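Local coordinates for Nop domain-containing protein (Archaeoglobus fulgidus, PDB 1NT2) that forms a complex with the fibrillarin-like protein as a core component of archaeal box C/D ribonucleoprotein particles and probably binds their guide RNA, at residues Y3-F7 against L34-V38; V77-K82 against A152-R157; I91-N95 against I117-R121. All coordinates share one frame. Residues are numbered along the deposited sequence.

How the interactions relate
A largely helical chain can set one contact apart and place another within the span of a third. At the N-terminus, interaction 1 closes a loop of 26 residues, packing the first strand against the approach to helix 38-43, and is complete before the other two begin. Interaction 2 then joins helix 73-93 to helix 148-158, spanning 69 residues. Within that span lies interaction 3, where the far end of helix 73-93 meets helix 110-138 and closes a hairpin. Interactions 2 and 3 thus share one helix, their centres about 21 Å apart, and both touch the second subunit. Interaction 1 lies about 55 Å from interaction 3, centre to centre, on the other side of the chain's centre.

Interaction 1 (Y3-F7 against L34-V38); sequences YNLWF and LPFNV
This is a largely buried apolar and aromatic contact in the small N-terminal domain, where the edge strand 3-4 of a two-stranded antiparallel sheet and the turn after it pack on the loop leading into helix 38-43. Residues 3-5 are extended (Tyr3 at -120/138, Leu5 at -97/162), whereas Trp6 and Phe7 turn away from strand geometry. The loop 34-38 has no regular structure until Val38 starts the helix, with Asn37 at the N-cap position. CA atoms pair Tyr3 with Leu34 at 8.3 Å and Leu5 with Val38 at 6.7 Å. Tyr3 (chi1 m) offers a ring face to the edge of Phe36 (chi1 p): a T-shaped stack with centroids 4.7 Å apart and planes at 71°, in which Tyr3 CD1 lies 3.4 Å from Phe36 CZ. Tyr3 CD2 also meets Leu34 CD2 at 3.8 Å. Leu5 (chi1 m, chi2 t) fills the middle, its CD2 3.5 Å from Leu34 CD1 and its CD1 3.7 Å from Phe36 CE2 and 3.8 Å from Val38 CG1. Phe7 CE1 closes on Val38 CG1 at 3.8 Å. Trp6 packs on helix 50-71 and bonds through its backbone to the fibrillarin-like chain, so the contact adjoins the surface that receives that partner. With no hydrogen bond between the segments, apolar and aromatic packing joins them, implying that burial from water contributes most.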
# COMPACT_ATOMS: atom_id res chain seq x y z
N TYR B 3 29.12 12.70 39.52
CA TYR B 3 28.15 13.74 39.20
C TYR B 3 28.66 14.48 37.97
O TYR B 3 29.85 14.76 37.85
CB TYR B 3 27.98 14.69 40.39
CG TYR B 3 27.13 14.13 41.51
CD1 TYR B 3 27.66 13.92 42.79
CD2 TYR B 3 25.78 13.85 41.31
CE1 TYR B 3 26.87 13.46 43.83
CE2 TYR B 3 24.98 13.39 42.35
CZ TYR B 3 25.52 13.20 43.61
OH TYR B 3 24.71 12.77 44.63
N ASN B 4 27.75 14.79 37.05
CA ASN B 4 28.13 15.48 35.82
C ASN B 4 27.66 16.93 35.81
O ASN B 4 26.55 17.22 35.41
CB ASN B 4 27.54 14.75 34.60
CG ASN B 4 27.92 13.27 34.55
OD1 ASN B 4 27.13 12.40 34.94
ND2 ASN B 4 29.13 12.99 34.06
N LEU B 5 28.52 17.83 36.26
CA LEU B 5 28.17 19.24 36.27
C LEU B 5 28.77 19.87 35.01
O LEU B 5 29.66 19.30 34.40
CB LEU B 5 28.73 19.90 37.52
CG LEU B 5 28.52 19.09 38.81
CD1 LEU B 5 28.85 19.98 40.00
CD2 LEU B 5 27.09 18.56 38.90
N TRP B 6 28.28 21.05 34.63
CA TRP B 6 28.75 21.70 33.41
C TRP B 6 30.24 22.01 33.30
O TRP B 6 30.73 22.23 32.19
CB TRP B 6 27.96 22.99 33.16
CG TRP B 6 28.24 24.14 34.09
CD1 TRP B 6 27.60 24.42 35.27
CD2 TRP B 6 29.18 25.20 33.89
NE1 TRP B 6 28.09 25.58 35.81
CE2 TRP B 6 29.06 26.08 34.98
CE3 TRP B 6 30.12 25.48 32.89
CZ2 TRP B 6 29.84 27.24 35.11
CZ3 TRP B 6 30.89 26.63 33.01
CH2 TRP B 6 30.74 27.49 34.11
N PHE B 7 30.96 22.03 34.42
CA PHE B 7 32.40 22.30 34.37
C PHE B 7 33.25 21.05 34.56
O PHE B 7 34.39 21.00 34.10
CB PHE B 7 32.82 23.37 35.41
CG PHE B 7 32.14 23.23 36.74
CD1 PHE B 7 30.91 23.86 36.99
CD2 PHE B 7 32.71 22.46 37.75
CE1 PHE B 7 30.27 23.72 38.22
CE2 PHE B 7 32.07 22.31 38.98
CZ PHE B 7 30.85 22.94 39.22
N LEU B 34 20.25 16.87 42.47
CA LEU B 34 21.57 16.88 43.09
C LEU B 34 21.45 17.25 44.57
O LEU B 34 20.54 17.99 44.96
CB LEU B 34 22.49 17.87 42.37
CG LEU B 34 22.71 17.65 40.87
CD1 LEU B 34 23.99 18.36 40.45
CD2 LEU B 34 22.81 16.17 40.56
N PRO B 35 22.35 16.72 45.42
CA PRO B 35 22.27 17.05 46.85
C PRO B 35 23.12 18.26 47.19
O PRO B 35 23.40 18.51 48.36
CB PRO B 35 22.77 15.78 47.55
CG PRO B 35 22.79 14.72 46.45
CD PRO B 35 23.18 15.52 45.24
N PHE B 36 23.53 18.99 46.16
CA PHE B 36 24.34 20.19 46.35
C PHE B 36 24.06 21.28 45.32
O PHE B 36 23.37 21.06 44.33
CB PHE B 36 25.82 19.83 46.30
CG PHE B 36 26.19 18.93 45.16
CD1 PHE B 36 25.72 17.62 45.12
CD2 PHE B 36 27.05 19.38 44.16
CE1 PHE B 36 26.12 16.77 44.10
CE2 PHE B 36 27.45 18.54 43.13
CZ PHE B 36 26.99 17.23 43.09
N ASN B 37 24.60 22.47 45.57
CA ASN B 37 24.39 23.58 44.64
C ASN B 37 25.49 23.66 43.62
O ASN B 37 26.58 24.13 43.93
CB ASN B 37 24.32 24.91 45.38
CG ASN B 37 22.90 25.31 45.73
OD1 ASN B 37 22.19 24.59 46.44
ND2 ASN B 37 22.47 26.46 45.21
N VAL B 38 25.20 23.19 42.41
CA VAL B 38 26.19 23.21 41.35
C VAL B 38 26.87 24.58 41.31
O VAL B 38 28.06 24.70 41.05
CB VAL B 38 25.54 22.96 39.98
CG1 VAL B 38 26.62 22.80 38.91
CG2 VAL B 38 24.66 21.72 40.07

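Interaction 2 (V77-K82 against A152-R157); sequences VVALVK and AKLLER
Glu156 lays its aliphatic stem over two valines of the facing helix: its CG sits 3.3 Å from Val78 CG1 and its CB 3.8 Å from Val81 CB. The backbones come very close here, with the CA atoms of Val78 and Glu156 only 4.5 Å apart. Both segments are regular alpha-helix, running inside helices 73-93 and 148-158; their axes approach to 8.7 Å and cross at -102°, nearly perpendicular. Such a steep crossing confines the interface to a compact patch, joining helix 73-93, which runs on into the predicted coiled coil, to helix 148-158, within the Nop family region. On one flank of the crossing, Val81 CG2 meets Ala152 CB at 4.0 Å, while Val77 CG1 stands 4.2 Å from the same CB and Val77 CB 4.2 Å from Leu155 CD2. The carboxylate of the buried Glu156 is shared among basic groups: across the interface OE1 is salt-bridged, with a weak hydrogen bond, to Lys82 NZ at 3.3 Å, and within its own helix OE1 is salt-bridged to Arg157 NH2 (3.0 Å) and OE2 to Lys153 NZ (3.0 Å), making a network. Lys153 also pairs with Glu85, and Arg157 with Glu178.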
# COMPACT_ATOMS: atom_id res chain seq x y z
N VAL B 77 19.19 15.28 5.00
CA VAL B 77 19.40 13.88 5.33
C VAL B 77 18.11 13.07 5.49
O VAL B 77 18.03 11.92 5.03
CB VAL B 77 20.27 13.75 6.60
CG1 VAL B 77 20.57 12.29 6.88
CG2 VAL B 77 21.57 14.53 6.42
N VAL B 78 17.09 13.64 6.12
CA VAL B 78 15.84 12.90 6.29
C VAL B 78 15.25 12.57 4.91
O VAL B 78 14.93 11.41 4.61
CB VAL B 78 14.81 13.72 7.09
CG1 VAL B 78 13.79 12.80 7.70
CG2 VAL B 78 15.50 14.50 8.17
N ALA B 79 15.12 13.60 4.08
CA ALA B 79 14.60 13.42 2.74
C ALA B 79 15.42 12.32 2.07
O ALA B 79 14.90 11.48 1.34
CB ALA B 79 14.71 14.71 1.97
N LEU B 80 16.71 12.34 2.35
CA LEU B 80 17.62 11.38 1.76
C LEU B 80 17.31 9.95 2.19
O LEU B 80 17.30 9.04 1.37
CB LEU B 80 19.05 11.75 2.15
CG LEU B 80 20.06 11.75 1.01
CD1 LEU B 80 19.57 12.67 -0.09
CD2 LEU B 80 21.41 12.19 1.53
N VAL B 81 17.05 9.76 3.48
CA VAL B 81 16.74 8.44 4.02
C VAL B 81 15.39 7.97 3.55
O VAL B 81 15.17 6.77 3.34
CB VAL B 81 16.71 8.45 5.54
CG1 VAL B 81 16.33 7.09 6.05
CG2 VAL B 81 18.04 8.85 6.07
N LYS B 82 14.47 8.92 3.40
CA LYS B 82 13.12 8.61 2.96
C LYS B 82 13.11 8.28 1.48
O LYS B 82 12.20 7.62 0.99
CB LYS B 82 12.18 9.77 3.25
CG LYS B 82 11.69 9.84 4.70
CD LYS B 82 10.56 10.84 4.84
CE LYS B 82 9.86 10.73 6.18
NZ LYS B 82 10.74 11.14 7.32
N ALA B 152 21.55 7.66 10.74
CA ALA B 152 20.71 8.47 9.88
C ALA B 152 19.24 8.10 9.92
O ALA B 152 18.38 8.95 9.71
CB ALA B 152 21.24 8.41 8.46
N LYS B 153 18.94 6.83 10.18
CA LYS B 153 17.54 6.41 10.23
C LYS B 153 16.87 6.95 11.48
O LYS B 153 15.71 7.38 11.43
CB LYS B 153 17.42 4.88 10.18
CG LYS B 153 15.99 4.34 10.38
CD LYS B 153 14.96 4.82 9.34
CE LYS B 153 13.68 3.98 9.44
NZ LYS B 153 12.60 4.36 8.48
N LEU B 154 17.58 6.92 12.59
CA LEU B 154 17.00 7.45 13.81
C LEU B 154 16.60 8.89 13.50
O LEU B 154 15.48 9.30 13.78
CB LEU B 154 18.02 7.47 14.94
CG LEU B 154 18.47 6.13 15.49
CD1 LEU B 154 19.47 6.37 16.61
CD2 LEU B 154 17.25 5.36 16.00
N LEU B 155 17.52 9.65 12.91
CA LEU B 155 17.24 11.04 12.60
C LEU B 155 16.01 11.20 11.73
O LEU B 155 15.23 12.13 11.94
CB LEU B 155 18.44 11.68 11.90
CG LEU B 155 18.24 13.12 11.43
CD1 LEU B 155 17.89 14.02 12.60
CD2 LEU B 155 19.51 13.60 10.74
N GLU B 156 15.83 10.33 10.76
CA GLU B 156 14.66 10.45 9.90
C GLU B 156 13.42 10.01 10.65
O GLU B 156 12.37 10.62 10.51
CB GLU B 156 14.83 9.61 8.62
CG GLU B 156 13.57 9.51 7.75
CD GLU B 156 12.86 8.16 7.87
OE1 GLU B 156 11.74 8.03 7.33
OE2 GLU B 156 13.42 7.23 8.50
N ARG B 157 13.55 8.96 11.45
CA ARG B 157 12.42 8.45 12.22
C ARG B 157 12.06 9.48 13.31
O ARG B 157 10.89 9.58 13.72
CB ARG B 157 12.78 7.11 12.86
CG ARG B 157 11.60 6.16 13.04
CD ARG B 157 11.30 5.38 11.77
NE ARG B 157 10.96 6.23 10.64
CZ ARG B 157 9.91 7.04 10.60
NH1 ARG B 157 9.08 7.09 11.64
NH2 ARG B 157 9.67 7.78 9.52

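Interaction 3 (I91-N95 against I117-R121); sequences INMLN and IRELR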
# COMPACT_ATOMS: atom_id res chain seq x y z
N ILE B 91 13.26 -1.16 -6.42
CA ILE B 91 14.24 -2.13 -6.84
C ILE B 91 13.63 -3.52 -6.72
O ILE B 91 13.85 -4.36 -7.58
CB ILE B 91 15.51 -2.10 -5.96
CG1 ILE B 91 16.34 -0.85 -6.24
CG2 ILE B 91 16.33 -3.34 -6.21
CD1 ILE B 91 16.99 -0.85 -7.59
N ASN B 92 12.84 -3.73 -5.66
CA ASN B 92 12.20 -5.02 -5.37
C ASN B 92 10.95 -5.36 -6.15
O ASN B 92 10.88 -6.40 -6.77
CB ASN B 92 11.87 -5.14 -3.89
CG ASN B 92 13.06 -4.89 -3.00
OD1 ASN B 92 14.15 -5.43 -3.24
ND2 ASN B 92 12.87 -4.08 -1.97
N MET B 93 9.95 -4.49 -6.08
CA MET B 93 8.71 -4.72 -6.81
C MET B 93 8.91 -4.54 -8.31
O MET B 93 7.96 -4.48 -9.07
CB MET B 93 7.62 -3.77 -6.31
CG MET B 93 7.11 -4.06 -4.90
SD MET B 93 6.17 -2.68 -4.22
CE MET B 93 4.53 -3.01 -4.93
N LEU B 94 10.17 -4.45 -8.73
CA LEU B 94 10.50 -4.30 -10.14
C LEU B 94 11.31 -5.53 -10.52
O LEU B 94 11.67 -5.72 -11.67
CB LEU B 94 11.33 -3.05 -10.35
CG LEU B 94 10.68 -1.99 -11.22
CD1 LEU B 94 9.33 -1.56 -10.65
CD2 LEU B 94 11.62 -0.83 -11.30
N ASN B 95 11.60 -6.34 -9.52
CA ASN B 95 12.36 -7.57 -9.69
C ASN B 95 11.30 -8.64 -9.63
O ASN B 95 11.46 -9.74 -10.14
CB ASN B 95 13.31 -7.78 -8.52
CG ASN B 95 14.73 -7.89 -8.96
OD1 ASN B 95 15.02 -8.58 -9.93
ND2 ASN B 95 15.63 -7.22 -8.26
N ILE B 117 17.35 -1.87 -13.75
CA ILE B 117 17.25 -2.22 -12.34
C ILE B 117 18.62 -1.89 -11.78
O ILE B 117 18.74 -1.10 -10.85
CB ILE B 117 16.97 -3.72 -12.12
CG1 ILE B 117 15.52 -4.05 -12.48
CG2 ILE B 117 17.22 -4.11 -10.68
CD1 ILE B 117 14.50 -3.39 -11.60
N ARG B 118 19.65 -2.48 -12.38
CA ARG B 118 21.05 -2.26 -12.00
C ARG B 118 21.36 -0.76 -11.88
O ARG B 118 21.85 -0.30 -10.85
CB ARG B 118 21.96 -2.91 -13.06
CG ARG B 118 23.15 -3.72 -12.52
CD ARG B 118 23.33 -5.02 -13.33
NE ARG B 118 23.43 -4.77 -14.78
CZ ARG B 118 23.13 -5.65 -15.73
NH1 ARG B 118 22.70 -6.87 -15.42
NH2 ARG B 118 23.25 -5.31 -17.01
N GLU B 119 21.06 -0.01 -12.93
CA GLU B 119 21.30 1.43 -12.94
C GLU B 119 20.63 2.09 -11.75
O GLU B 119 21.08 3.12 -11.24
CB GLU B 119 20.74 2.06 -14.23
CG GLU B 119 21.30 1.49 -15.53
CD GLU B 119 20.67 2.13 -16.77
OE1 GLU B 119 20.89 3.34 -16.99
OE2 GLU B 119 19.94 1.43 -17.51
N LEU B 120 19.54 1.47 -11.31
CA LEU B 120 18.73 1.95 -10.19
C LEU B 120 19.31 1.48 -8.84
O LEU B 120 19.23 2.19 -7.84
CB LEU B 120 17.30 1.44 -10.37
CG LEU B 120 16.10 2.06 -9.64
CD1 LEU B 120 15.89 3.50 -10.09
CD2 LEU B 120 14.86 1.21 -9.96
N ARG B 121 19.88 0.27 -8.83
CA ARG B 121 20.48 -0.32 -7.63
C ARG B 121 21.80 0.41 -7.41
O ARG B 121 22.50 0.23 -6.41
CB ARG B 121 20.71 -1.83 -7.85
CG ARG B 121 20.59 -2.72 -6.60
CD ARG B 121 20.06 -4.12 -6.95
NE ARG B 121 21.01 -4.90 -7.75
CZ ARG B 121 20.70 -6.02 -8.40
NH1 ARG B 121 19.47 -6.51 -8.36
NH2 ARG B 121 21.64 -6.67 -9.09
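The two segments belong to helices that run in opposite directions, 91-95 toward the end of helix 73-93 and 117-121 well inside helix 110-138. Their CA atoms come nearest at Ile91 and Ile117, 6.3 Å apart. Residues 117-121 keep alpha-helical geometry, with Arg121 N bonded to Ile117 O at 2.7 Å. In the other segment the regular helix gives way, and Asn95 N is bonded to Asn92 O at 2.8 Å.

Ile91 and Ile117, both with chi1 and chi2 in the m wells, supply the largest share of the buried surface. The tip of Ile91 enters against the opposing backbone: its CD1 lies 3.3 Å from Arg121 N, 3.7 Å from Ile117 O and 3.6 Å from Leu120 CB. Ile117 answers by placing its CD1 3.4 Å from Leu94 CB, and a looser apolar touch joins Leu94 CD2 to Leu120 CD2 at 4.1 Å. Since the segments exchange no hydrogen bonds, the contact between them rests on packing and burial of aliphatic groups. At the margin the Asn95 side chain packs beside Arg121, ND2 and NH1 being 3.9 Å apart.

The second subunit also reaches this region: its Glu86 packs on Met93 and Leu94, and its Lys116 packs on Leu120 and hydrogen-bonds to Glu119 O. The antiparallel helix pair, with a second subunit against it, fits the coiled-coil hairpin through which Nop5 proteins dimerise, consistent with the coiled coil predicted for residues 84-137.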